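N-acetylglucosamine-6-phosphate deacetylase (Thermotoga maritima, PDB 1O12) probably catalyses the metal-dependent hydrolysis of N-acetylglucosamine 6-phosphate to glucosamine 6-phosphate and acetate, a step in amino-sugar breakdown. Local coordinates at residues Thr93-Ser98 / Thr279-Leu284; Glu104-Ala109 / Leu122-Glu127; Ala68-Met71 / Glu77-Glu80. All blocks are in the same frame, centred on the assembly; numbering follows the deposited sequence.

Contact 1 of 3, residues Thr93-Ser98 / Thr279-Leu284; sequences TTVSTS and TTLGDL
V95 overlaps L281 and the glycine after it, its two methyls each taking one neighbour. CG1 meets L281 CD2 at 3.9 Å, the two branched side chains crossing at a slant, while V95 CG2 faces the backbone at G282 CA, 4.1 Å away. V95 projects toward the other segment, and chi1 of -72° sets CG1 beside the backbone N, anti to the carbonyl carbon, where it meets the leucine. L281 starts out alongside the contact, and only its far end swings in to put CD2 on the valine. G282, with a positive phi of 70°, has no side chain there to hold V95 CG2 off its CA.

Both segments belong to the amidohydrolase TIM barrel. Residues 93-98 run from the end of strand 87-93 to helix 99-115, where S98 OG takes the N-cap place and accepts the N-H of K101. Residues 279-284 take in the end of strand 278-280 and the turn before strand 285-289. L281 also comes within about 5 Å of the side chains of A138 and A301, both predicted to bind substrate, and the side chain of V95 is about 7 Å from the iron. S96 N bonds to H139 ND1, anchoring the first segment. About 106 Å² is buried, and the contacts are between carbon atoms, which implies van der Waals packing without directional bonds between the two segments.

Contact 2 of 3, residues Glu104-Ala109 / Leu122-Glu127; sequences EILRKA and LGVHLE. With FE (Fe (III) ion), chain C.
One strand residue, V124, meets three helix side chains, those of I105, L106 and A109. L106 CD2 rests on the valine fork, nearest V124 CB at 3.7 Å, with both methyls close by. A109 CB sits 3.8 Å from V124 CG2, and I105 CG2 approaches that same methyl more loosely at 4.3 Å. The valine divides its branches through chi1 of 169°: CG1 lies anti to the backbone N, whereas CG2 stands beside that N, where A109 and I105 can reach it. On the helix, L106 begins alongside the contact and only its end leans onto the strand.

Helix 99-115 and strand 121-127 are successive elements of a beta-alpha-beta unit of the TIM barrel, with strand 87-93 as the first. In these segments the axes run nearly antiparallel, at 168°, and approach to 8.5 Å, the helix lying on the outer side of the barrel wall. L106 also touches A159 of the next strand, and A109 meets F75 of helix 75-83. On a face of the helix turned from the strand, K108 NZ forms a salt bridge with E104 OE1 at 3.2 Å, one turn back.

H125, next to V124, points the other way, its ring held at both nitrogens by P60 O and T163 OG1. Farther along, E127 extends its side chain to bind the iron through OE2 at 2.2 Å; H188 and H209 supply the other protein ligands. H139 NE2 also bonds to OE2, and H61 NE2 bonds to OE1, fixing the rotation of the carboxylate.

Contact 3 of 3, residues Ala68-Met71 / Glu77-Glu80; sequences ADTM and EMEE
A68 and T70 rest against M78, a selenomethionine, where a short antiparallel hairpin (61-65 with 68-69) meets helix 75-83 of the TIM barrel. The apolar part of the contact centres on A68 CB, which points at the helix and touches two consecutive residues: M78 CG at 3.6 Å and E77 CB at 3.7 Å. The methyl thus meets the base of E77 and the first part of the M78 chain. On the helix side M78 also reaches F90 of strand 87-93, taking the packing down to the barrel wall.

Polar groups hold the hairpin end in place from within. T70 OG1 bonds to H63 O in the partner strand, and D69 N and OD2 bond to D74 OD2 and N72 ND2 in the turn that leads into the helix. D69 points its CB away from the helix, leaving its backbone carbon near the selenium.

The third kind is selenium and methyl against a hydroxyl, plain packing with the side chains at about a right angle. M78 SE lies 3.6 Å from T70 OG1, and the bend at chi3 (71°) brings CE to the same distance from that oxygen.

Overall arrangement
The chain reaches contact 3 first; contact 1 opens later, and contact 2 is nested inside the long loop that contact 1 closes. Their centres lie 12 to 14 Å apart, all within the amidohydrolase barrel. Contacts 1 and 2 meet at the strand ends, where T94 N probably hydrogen-bonds to H125 O at 2.8 Å. M71 links contact 3 to the others: its SE packs on I105 CD1 of contact 2, and its methyl CE on T97 OG1 of contact 1. Helix 99-115 follows the first segment of contact 1 and supplies contact 2. The three contacts thus join hairpin, helix and strand of one part of the barrel, and strand 121-127 carries the metal ligand E127 at its end.

Contact 1 of 3, residues Thr93-Ser98 / Thr279-Leu284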
loop_
_atom_site.group_PDB
_atom_site.type_symbol
_atom_site.label_atom_id
_atom_site.label_comp_id
_atom_site.label_asym_id
_atom_site.label_seq_id
_atom_site.Cartn_x
_atom_site.Cartn_y
_atom_site.Cartn_z
ATOM N N THR A 93 3.837 24.703 15.235
ATOM C CA THR A 93 2.575 24.384 14.594
ATOM C C THR A 93 1.368 24.783 15.400
ATOM O O THR A 93 1.301 24.552 16.600
ATOM C CB THR A 93 2.531 22.859 14.302
ATOM O OG1 THR A 93 3.807 22.466 13.773
ATOM C CG2 THR A 93 1.432 22.506 13.293
ATOM N N THR A 94 0.398 25.374 14.727
ATOM C CA THR A 94 -0.819 25.809 15.390
ATOM C C THR A 94 -1.901 24.755 15.236
ATOM O O THR A 94 -1.702 23.718 14.598
ATOM C CB THR A 94 -1.338 27.086 14.737
ATOM O OG1 THR A 94 -1.585 26.831 13.343
ATOM C CG2 THR A 94 -0.309 28.208 14.859
ATOM N N VAL A 95 -3.048 25.011 15.852
ATOM C CA VAL A 95 -4.200 24.135 15.691
ATOM C C VAL A 95 -5.294 25.081 15.171
ATOM O O VAL A 95 -5.036 26.270 15.024
ATOM C CB VAL A 95 -4.621 23.483 17.021
ATOM C CG1 VAL A 95 -3.600 22.447 17.418
ATOM C CG2 VAL A 95 -4.759 24.530 18.107
ATOM N N SER A 96 -6.485 24.577 14.858
ATOM C CA SER A 96 -7.554 25.458 14.387
ATOM C C SER A 96 -7.820 26.534 15.448
ATOM O O SER A 96 -7.882 26.255 16.656
ATOM C CB SER A 96 -8.831 24.670 14.115
ATOM O OG SER A 96 -8.651 23.827 12.994
ATOM N N THR A 97 -7.964 27.770 14.984
ATOM C CA THR A 97 -8.178 28.868 15.903
ATOM C C THR A 97 -8.737 30.106 15.196
ATOM O O THR A 97 -9.141 30.041 14.033
ATOM C CB THR A 97 -6.834 29.186 16.631
ATOM O OG1 THR A 97 -7.098 29.978 17.797
ATOM C CG2 THR A 97 -5.840 29.906 15.678
ATOM N N SER A 98 -8.756 31.231 15.897
ATOM C CA SER A 98 -9.283 32.470 15.316
ATOM C C SER A 98 -8.289 33.212 14.421
ATOM O O SER A 98 -7.084 33.092 14.595
ATOM C CB SER A 98 -9.758 33.415 16.436
ATOM O OG SER A 98 -8.765 33.621 17.433
ATOM N N THR A 279 -3.927 18.523 30.625
ATOM C CA THR A 279 -3.915 19.872 30.059
ATOM C C THR A 279 -4.943 20.035 28.939
ATOM O O THR A 279 -6.017 19.418 28.973
ATOM C CB THR A 279 -2.500 20.260 29.510
ATOM O OG1 THR A 279 -2.060 19.276 28.573
ATOM C CG2 THR A 279 -1.474 20.350 30.646
ATOM N N THR A 280 -4.612 20.873 27.958
ATOM C CA THR A 280 -5.499 21.140 26.822
ATOM C C THR A 280 -4.712 21.464 25.540
ATOM O O THR A 280 -3.509 21.748 25.601
ATOM C CB THR A 280 -6.450 22.351 27.110
ATOM O OG1 THR A 280 -5.682 23.562 27.172
ATOM C CG2 THR A 280 -7.199 22.160 28.433
ATOM N N LEU A 281 -5.407 21.415 24.396
ATOM C CA LEU A 281 -4.835 21.728 23.071
ATOM C C LEU A 281 -5.758 22.777 22.448
ATOM O O LEU A 281 -6.858 22.445 21.998
ATOM C CB LEU A 281 -4.796 20.483 22.167
ATOM C CG LEU A 281 -3.495 20.061 21.467
ATOM C CD1 LEU A 281 -3.893 19.243 20.247
ATOM C CD2 LEU A 281 -2.621 21.264 21.053
ATOM N N GLY A 282 -5.308 24.031 22.411
ATOM C CA GLY A 282 -6.153 25.093 21.893
ATOM C C GLY A 282 -7.248 25.272 22.938
ATOM O O GLY A 282 -6.956 25.587 24.094
ATOM N N ASP A 283 -8.504 25.057 22.555
ATOM C CA ASP A 283 -9.617 25.176 23.499
ATOM C C ASP A 283 -10.301 23.813 23.691
ATOM O O ASP A 283 -11.503 23.682 23.446
ATOM C CB ASP A 283 -10.647 26.208 22.986
ATOM C CG ASP A 283 -10.070 27.628 22.882
ATOM O OD1 ASP A 283 -9.189 27.972 23.718
ATOM O OD2 ASP A 283 -10.509 28.396 21.980
ATOM N N LEU A 284 -9.541 22.809 24.133
ATOM C CA LEU A 284 -10.058 21.444 24.327
ATOM C C LEU A 284 -9.266 20.707 25.393
ATOM O O LEU A 284 -8.038 20.745 25.377
ATOM C CB LEU A 284 -9.956 20.640 23.027
ATOM C CG LEU A 284 -10.866 21.082 21.890
ATOM C CD1 LEU A 284 -10.594 20.270 20.622
ATOM C CD2 LEU A 284 -12.303 20.917 22.346
#

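Contact 2 of 3, residues Glu104-Ala109 / Leu122-Glu127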
loop_
_atom_site.group_PDB
_atom_site.type_symbol
_atom_site.label_atom_id
_atom_site.label_comp_id
_atom_site.label_asym_id
_atom_site.label_seq_id
_atom_site.Cartn_x
_atom_site.Cartn_y
_atom_site.Cartn_z
ATOM N N GLU A 104 -1.592 37.062 15.658
ATOM C CA GLU A 104 -0.731 37.268 16.816
ATOM C C GLU A 104 0.404 36.244 16.875
ATOM O O GLU A 104 1.530 36.572 17.259
ATOM C CB GLU A 104 -1.539 37.200 18.120
ATOM C CG GLU A 104 -0.713 37.474 19.401
ATOM C CD GLU A 104 -0.886 36.388 20.479
ATOM O OE1 GLU A 104 -0.157 36.410 21.508
ATOM O OE2 GLU A 104 -1.754 35.503 20.301
ATOM N N ILE A 105 0.124 35.000 16.502
ATOM C CA ILE A 105 1.173 33.994 16.541
ATOM C C ILE A 105 2.183 34.255 15.413
ATOM O O ILE A 105 3.395 34.154 15.625
ATOM C CB ILE A 105 0.574 32.589 16.460
ATOM C CG1 ILE A 105 -0.138 32.302 17.785
ATOM C CG2 ILE A 105 1.679 31.554 16.213
ATOM C CD1 ILE A 105 -1.119 31.198 17.746
ATOM N N LEU A 106 1.682 34.620 14.229
ATOM C CA LEU A 106 2.563 34.926 13.123
ATOM C C LEU A 106 3.400 36.173 13.478
ATOM O O LEU A 106 4.591 36.246 13.171
ATOM C CB LEU A 106 1.747 35.166 11.852
ATOM C CG LEU A 106 1.122 33.902 11.249
ATOM C CD1 LEU A 106 0.244 34.278 10.055
ATOM C CD2 LEU A 106 2.232 32.905 10.805
ATOM N N ARG A 107 2.783 37.130 14.168
ATOM C CA ARG A 107 3.455 38.370 14.523
ATOM C C ARG A 107 4.586 38.177 15.530
ATOM O O ARG A 107 5.666 38.754 15.375
ATOM C CB ARG A 107 2.425 39.373 15.059
ATOM C CG ARG A 107 2.942 40.768 15.344
ATOM C CD ARG A 107 1.777 41.701 15.713
ATOM N NE ARG A 107 1.027 41.224 16.883
ATOM C CZ ARG A 107 -0.272 40.886 16.881
ATOM N NH1 ARG A 107 -1.016 40.965 15.762
ATOM N NH2 ARG A 107 -0.830 40.454 18.016
ATOM N N LYS A 108 4.348 37.366 16.555
ATOM C CA LYS A 108 5.374 37.124 17.552
ATOM C C LYS A 108 6.507 36.231 17.041
ATOM O O LYS A 108 7.665 36.347 17.481
ATOM C CB LYS A 108 4.757 36.513 18.789
ATOM C CG LYS A 108 3.870 37.462 19.585
ATOM C CD LYS A 108 3.488 36.771 20.905
ATOM C CE LYS A 108 2.535 37.592 21.755
ATOM N NZ LYS A 108 2.487 37.053 23.154
ATOM N N ALA A 109 6.189 35.335 16.116
ATOM C CA ALA A 109 7.221 34.475 15.565
ATOM C C ALA A 109 8.113 35.359 14.673
ATOM O O ALA A 109 9.350 35.222 14.677
ATOM C CB ALA A 109 6.583 33.328 14.752
ATOM N N LEU A 122 12.061 28.142 11.886
ATOM C CA LEU A 122 11.942 28.526 10.494
ATOM C C LEU A 122 10.679 29.344 10.314
ATOM O O LEU A 122 10.602 30.221 9.470
ATOM C CB LEU A 122 11.838 27.290 9.622
ATOM C CG LEU A 122 12.341 27.293 8.164
ATOM C CD1 LEU A 122 11.277 26.692 7.270
ATOM C CD2 LEU A 122 12.742 28.664 7.708
ATOM N N GLY A 123 9.676 29.044 11.110
ATOM C CA GLY A 123 8.435 29.768 10.983
ATOM C C GLY A 123 7.272 29.065 11.650
ATOM O O GLY A 123 7.426 28.354 12.661
ATOM N N VAL A 124 6.106 29.232 11.041
ATOM C CA VAL A 124 4.901 28.674 11.588
ATOM C C VAL A 124 4.176 27.745 10.644
ATOM O O VAL A 124 4.036 28.045 9.463
ATOM C CB VAL A 124 3.958 29.815 12.015
ATOM C CG1 VAL A 124 2.555 29.271 12.353
ATOM C CG2 VAL A 124 4.571 30.526 13.215
ATOM N N HIS A 125 3.735 26.609 11.181
ATOM C CA HIS A 125 2.973 25.624 10.406
ATOM C C HIS A 125 1.541 25.766 10.886
ATOM O O HIS A 125 1.217 25.516 12.068
ATOM C CB HIS A 125 3.489 24.196 10.645
ATOM C CG HIS A 125 2.652 23.126 10.013
ATOM N ND1 HIS A 125 3.007 21.790 10.045
ATOM C CD2 HIS A 125 1.463 23.184 9.365
ATOM C CE1 HIS A 125 2.070 21.073 9.448
ATOM N NE2 HIS A 125 1.122 21.893 9.027
ATOM N N LEU A 126 0.700 26.218 9.958
ATOM C CA LEU A 126 -0.700 26.446 10.245
ATOM C C LEU A 126 -1.518 25.200 9.916
ATOM O O LEU A 126 -1.885 24.961 8.752
ATOM C CB LEU A 126 -1.209 27.671 9.454
ATOM C CG LEU A 126 -0.562 29.053 9.687
ATOM C CD1 LEU A 126 -1.020 30.036 8.626
ATOM C CD2 LEU A 126 -0.939 29.589 11.043
ATOM N N GLU A 127 -1.763 24.404 10.956
ATOM C CA GLU A 127 -2.548 23.185 10.841
ATOM C C GLU A 127 -3.975 23.596 11.146
ATOM O O GLU A 127 -4.330 23.824 12.292
ATOM C CB GLU A 127 -2.098 22.138 11.862
ATOM C CG GLU A 127 -2.501 20.707 11.479
ATOM C CD GLU A 127 -2.563 19.770 12.658
ATOM O OE1 GLU A 127 -1.588 19.649 13.429
ATOM O OE2 GLU A 127 -3.611 19.136 12.824
HETATM FE FE FE C . -3.786 16.975 13.183
#

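Contact 3 of 3, residues Ala68-Met71 / Glu77-Glu80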
loop_
_atom_site.group_PDB
_atom_site.type_symbol
_atom_site.label_atom_id
_atom_site.label_comp_id
_atom_site.label_asym_id
_atom_site.label_seq_id
_atom_site.Cartn_x
_atom_site.Cartn_y
_atom_site.Cartn_z
ATOM N N ALA A 68 5.959 24.161 26.974
ATOM C CA ALA A 68 5.865 25.268 26.006
ATOM C C ALA A 68 4.898 24.974 24.864
ATOM O O ALA A 68 4.891 23.870 24.332
ATOM C CB ALA A 68 7.239 25.563 25.448
ATOM N N ASP A 69 4.079 25.949 24.489
ATOM C CA ASP A 69 3.127 25.764 23.396
ATOM C C ASP A 69 3.349 26.846 22.364
ATOM O O ASP A 69 3.932 27.892 22.642
ATOM C CB ASP A 69 1.664 25.940 23.819
ATOM C CG ASP A 69 1.382 25.484 25.222
ATOM O OD1 ASP A 69 0.640 24.474 25.364
ATOM O OD2 ASP A 69 1.876 26.144 26.180
ATOM N N THR A 70 2.811 26.597 21.181
ATOM C CA THR A 70 2.882 27.530 20.088
ATOM C C THR A 70 1.734 28.539 20.290
ATOM O O THR A 70 1.810 29.691 19.842
ATOM C CB THR A 70 2.748 26.755 18.750
ATOM O OG1 THR A 70 3.926 25.964 18.562
ATOM C CG2 THR A 70 2.557 27.690 17.559
HETATM N N MSE A 71 0.681 28.114 20.987
HETATM C CA MSE A 71 -0.445 29.007 21.229
HETATM C C MSE A 71 -0.056 30.181 22.141
HETATM O O MSE A 71 -0.621 31.272 22.034
HETATM C CB MSE A 71 -1.646 28.236 21.807
HETATM C CG MSE A 71 -2.308 27.249 20.822
HETATM SE SE MSE A 71 -2.519 27.844 18.916
HETATM C CE MSE A 71 -4.337 28.569 18.969
ATOM N N GLU A 77 11.517 28.739 24.625
ATOM C CA GLU A 77 11.541 27.503 25.400
ATOM C C GLU A 77 11.604 26.309 24.468
ATOM O O GLU A 77 12.442 25.416 24.658
ATOM C CB GLU A 77 10.324 27.367 26.333
ATOM C CG GLU A 77 10.333 28.317 27.503
ATOM C CD GLU A 77 9.945 29.718 27.090
ATOM O OE1 GLU A 77 10.113 30.649 27.913
ATOM O OE2 GLU A 77 9.458 29.897 25.944
HETATM N N MSE A 78 10.730 26.292 23.464
HETATM C CA MSE A 78 10.717 25.193 22.510
HETATM C C MSE A 78 12.086 25.020 21.869
HETATM O O MSE A 78 12.632 23.908 21.861
HETATM C CB MSE A 78 9.668 25.449 21.437
HETATM C CG MSE A 78 8.260 25.425 21.985
HETATM SE SE MSE A 78 6.820 25.804 20.707
HETATM C CE MSE A 78 6.892 24.167 19.641
ATOM N N GLU A 79 12.658 26.116 21.362
ATOM C CA GLU A 79 13.953 26.038 20.698
ATOM C C GLU A 79 15.047 25.387 21.537
ATOM O O GLU A 79 15.714 24.446 21.107
ATOM C CB GLU A 79 14.433 27.421 20.278
ATOM C CG GLU A 79 15.864 27.437 19.738
ATOM C CD GLU A 79 16.248 28.767 19.081
ATOM O OE1 GLU A 79 17.411 28.905 18.639
ATOM O OE2 GLU A 79 15.390 29.682 19.000
ATOM N N GLU A 80 15.221 25.924 22.732
ATOM C CA GLU A 80 16.211 25.476 23.666
ATOM C C GLU A 80 16.062 23.964 23.957
ATOM O O GLU A 80 17.051 23.225 23.977
ATOM C CB GLU A 80 16.079 26.339 24.933
ATOM C CG GLU A 80 17.191 26.183 25.947
ATOM C CD GLU A 80 18.569 25.977 25.295
ATOM O OE1 GLU A 80 18.941 26.748 24.366
ATOM O OE2 GLU A 80 19.283 25.036 25.728
#